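Local structure of ABC transporter, substrate binding protein (Aeropyrum pernix, 3EAF) at residues I269-A275 / V290-F294. The protein probably binds a small solute outside the cell and delivers it to a membrane ABC importer, as other periplasmic binding protein relatives do. Residues are numbered along the deposited sequence.
Sequences IQTIFEA and VVQGF
Two successive helices of a periplasmic binding protein fold, both following strand 251-255, pack almost perpendicularly here: 269-275 within helix 267-278 and 290-294 within helix 288-304. Their local axes cross at 94° with a closest approach of 11.0 Å, a spacing bridged by side chains; no hydrogen bond spans the two segments, and all seven touching residues are buried. This is plain apolar helix packing away from the magnesium site, joined by helix 18-38 (Tyr34 on Thr271 and Ala275, Ala31 on Phe294). Backbone hydrogen bonds Ala275 N to Thr271 O (3.0 Å) and Phe294 N to Val290 O (2.9 Å) attest alpha-helix. The nearest CA atoms are those of Ile272 and Phe294, 7.4 Å apart.

The CA-to-CB bond of Ile272 points toward 290-294; its m,t rotamer sets CD1 3.9 Å from Val291 CG2, and its CG2 lies 4.1 Å from Val290 CG1. Ile269 adopts m,m, bringing CD1 within 3.9 Å of the same Val291 CG2 although its CA-to-CB bond points away. Phe294 (t, chi2 94°) reaches Ala275 CB through CE1 at 3.8 Å and Thr271 CG2 through CZ at 3.9 Å; Thr271 OG1 hydrogen-bonds to Glu267 O. A CH-pi contact sets Ile272 CG1 3.5 Å from the Phe294 ring centroid, 14° off its normal.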
ATOM      1  N   ILE A 269      -7.403  -3.433  14.748  1.00  9.95           N
ATOM      2  CA  ILE A 269      -6.212  -4.156  15.203  1.00  9.94           C
ATOM      3  C   ILE A 269      -6.594  -5.326  16.128  1.00 10.05           C
ATOM      4  O   ILE A 269      -6.040  -6.426  16.016  1.00  9.95           O
ATOM      5  CB  ILE A 269      -5.191  -3.203  15.908  1.00 10.17           C
ATOM      6  CG1 ILE A 269      -4.632  -2.156  14.925  1.00  9.41           C
ATOM      7  CG2 ILE A 269      -4.045  -3.985  16.543  1.00  9.30           C
ATOM      8  CD1 ILE A 269      -3.919  -2.737  13.698  1.00  9.21           C
ATOM      9  N   GLN A 270      -7.545  -5.092  17.032  1.00  9.81           N
ATOM     10  CA  GLN A 270      -8.047  -6.167  17.901  1.00 10.15           C
ATOM     11  C   GLN A 270      -8.827  -7.237  17.129  1.00 10.06           C
ATOM     12  O   GLN A 270      -8.833  -8.408  17.518  1.00 10.17           O
ATOM     13  CB  GLN A 270      -8.872  -5.606  19.067  1.00  9.90           C
ATOM     14  CG  GLN A 270      -8.028  -4.873  20.114  1.00 10.37           C
ATOM     15  CD  GLN A 270      -6.854  -5.703  20.627  1.00 10.66           C
ATOM     16  OE1 GLN A 270      -6.988  -6.892  20.900  1.00 12.42           O
ATOM     17  NE2 GLN A 270      -5.706  -5.075  20.755  1.00 11.75           N
ATOM     18  N   THR A 271      -9.476  -6.824  16.038  1.00  9.71           N
ATOM     19  CA  THR A 271     -10.157  -7.743  15.126  1.00  9.51           C
ATOM     20  C   THR A 271      -9.150  -8.701  14.469  1.00  9.73           C
ATOM     21  O   THR A 271      -9.393  -9.907  14.377  1.00  9.45           O
ATOM     22  CB  THR A 271     -10.967  -6.956  14.063  1.00  9.77           C
ATOM     23  OG1 THR A 271     -12.036  -6.241  14.707  1.00  9.64           O
ATOM     24  CG2 THR A 271     -11.546  -7.873  13.002  1.00  8.63           C
ATOM     25  N   ILE A 272      -8.016  -8.155  14.029  1.00 10.01           N
ATOM     26  CA  ILE A 272      -6.937  -8.956  13.450  1.00  9.97           C
ATOM     27  C   ILE A 272      -6.341  -9.926  14.482  1.00 10.51           C
ATOM     28  O   ILE A 272      -6.120 -11.096  14.180  1.00 10.39           O
ATOM     29  CB  ILE A 272      -5.835  -8.070  12.779  1.00  9.82           C
ATOM     30  CG1 ILE A 272      -6.459  -7.223  11.659  1.00  9.90           C
ATOM     31  CG2 ILE A 272      -4.690  -8.950  12.231  1.00  9.52           C
ATOM     32  CD1 ILE A 272      -5.542  -6.173  11.018  1.00  9.28           C
ATOM     33  N   PHE A 273      -6.099  -9.439  15.698  1.00 10.94           N
ATOM     34  CA  PHE A 273      -5.597 -10.286  16.782  1.00 11.74           C
ATOM     35  C   PHE A 273      -6.526 -11.455  17.111  1.00 11.60           C
ATOM     36  O   PHE A 273      -6.053 -12.550  17.419  1.00 11.06           O
ATOM     37  CB  PHE A 273      -5.304  -9.460  18.043  1.00 12.60           C
ATOM     38  CG  PHE A 273      -3.999  -8.719  17.979  1.00 14.24           C
ATOM     39  CD1 PHE A 273      -2.821  -9.389  17.643  1.00 14.93           C
ATOM     40  CD2 PHE A 273      -3.937  -7.363  18.262  1.00 16.37           C
ATOM     41  CE1 PHE A 273      -1.612  -8.717  17.581  1.00 15.70           C
ATOM     42  CE2 PHE A 273      -2.720  -6.677  18.201  1.00 15.97           C
ATOM     43  CZ  PHE A 273      -1.561  -7.357  17.860  1.00 14.72           C
ATOM     44  N   GLU A 274      -7.836 -11.225  17.031  1.00 11.69           N
ATOM     45  CA  GLU A 274      -8.802 -12.305  17.238  1.00 11.90           C
ATOM     46  C   GLU A 274      -8.728 -13.311  16.085  1.00 11.87           C
ATOM     47  O   GLU A 274      -8.750 -14.524  16.315  1.00 11.28           O
ATOM     48  CB  GLU A 274     -10.233 -11.777  17.412  1.00 11.92           C
ATOM     49  CG  GLU A 274     -11.186 -12.842  17.994  1.00 12.24           C
ATOM     50  CD  GLU A 274     -12.666 -12.521  17.830  1.00 12.63           C
ATOM     51  OE1 GLU A 274     -13.010 -11.472  17.251  1.00 13.50           O
ATOM     52  OE2 GLU A 274     -13.497 -13.343  18.282  1.00 14.31           O
ATOM     53  N   ALA A 275      -8.630 -12.801  14.855  1.00 11.88           N
ATOM     54  CA  ALA A 275      -8.476 -13.652  13.673  1.00 12.25           C
ATOM     55  C   ALA A 275      -7.262 -14.563  13.816  1.00 12.68           C
ATOM     56  O   ALA A 275      -7.346 -15.768  13.561  1.00 12.85           O
ATOM     57  CB  ALA A 275      -8.379 -12.804  12.408  1.00 12.29           C
ATOM     58  N   VAL A 290       0.584  -7.585   7.447  1.00  7.37           N
ATOM     59  CA  VAL A 290      -0.619  -8.344   7.776  1.00  7.27           C
ATOM     60  C   VAL A 290      -1.853  -7.430   7.791  1.00  6.93           C
ATOM     61  O   VAL A 290      -2.892  -7.779   7.230  1.00  7.09           O
ATOM     62  CB  VAL A 290      -0.455  -9.107   9.120  1.00  7.39           C
ATOM     63  CG1 VAL A 290      -1.738  -9.864   9.496  1.00  7.90           C
ATOM     64  CG2 VAL A 290       0.724 -10.081   9.039  1.00  7.57           C
ATOM     65  N   VAL A 291      -1.729  -6.257   8.408  1.00  6.47           N
ATOM     66  CA  VAL A 291      -2.817  -5.277   8.395  1.00  6.28           C
ATOM     67  C   VAL A 291      -3.210  -4.903   6.956  1.00  6.42           C
ATOM     68  O   VAL A 291      -4.390  -4.858   6.624  1.00  6.66           O
ATOM     69  CB  VAL A 291      -2.457  -4.002   9.205  1.00  6.54           C
ATOM     70  CG1 VAL A 291      -3.576  -2.969   9.113  1.00  5.72           C
ATOM     71  CG2 VAL A 291      -2.161  -4.354  10.667  1.00  5.73           C
ATOM     72  N   GLN A 292      -2.217  -4.660   6.105  1.00  6.57           N
ATOM     73  CA  GLN A 292      -2.458  -4.207   4.732  1.00  6.82           C
ATOM     74  C   GLN A 292      -3.253  -5.222   3.925  1.00  6.90           C
ATOM     75  O   GLN A 292      -4.128  -4.844   3.130  1.00  7.09           O
ATOM     76  CB  GLN A 292      -1.140  -3.845   4.031  1.00  6.73           C
ATOM     77  CG  GLN A 292      -0.491  -2.603   4.631  1.00  7.05           C
ATOM     78  CD  GLN A 292       0.778  -2.187   3.938  1.00  7.01           C
ATOM     79  OE1 GLN A 292       1.864  -2.538   4.371  1.00  7.71           O
ATOM     80  NE2 GLN A 292       0.649  -1.419   2.867  1.00  7.74           N
ATOM     81  N   GLY A 293      -2.958  -6.501   4.145  1.00  7.04           N
ATOM     82  CA  GLY A 293      -3.717  -7.594   3.529  1.00  7.15           C
ATOM     83  C   GLY A 293      -5.119  -7.722   4.094  1.00  7.15           C
ATOM     84  O   GLY A 293      -6.090  -7.844   3.348  1.00  7.09           O
ATOM     85  N   PHE A 294      -5.215  -7.684   5.419  1.00  7.32           N
ATOM     86  CA  PHE A 294      -6.488  -7.808   6.128  1.00  7.10           C
ATOM     87  C   PHE A 294      -7.489  -6.732   5.697  1.00  7.01           C
ATOM     88  O   PHE A 294      -8.650  -7.038   5.415  1.00  6.53           O
ATOM     89  CB  PHE A 294      -6.251  -7.749   7.644  1.00  7.41           C
ATOM     90  CG  PHE A 294      -7.389  -8.298   8.468  1.00  7.78           C
ATOM     91  CD1 PHE A 294      -7.382  -9.628   8.890  1.00  8.85           C
ATOM     92  CD2 PHE A 294      -8.456  -7.482   8.844  1.00  7.91           C
ATOM     93  CE1 PHE A 294      -8.434 -10.138   9.671  1.00  8.78           C
ATOM     94  CE2 PHE A 294      -9.505  -7.983   9.618  1.00  7.40           C
ATOM     95  CZ  PHE A 294      -9.496  -9.309  10.022  1.00  8.09           C
TER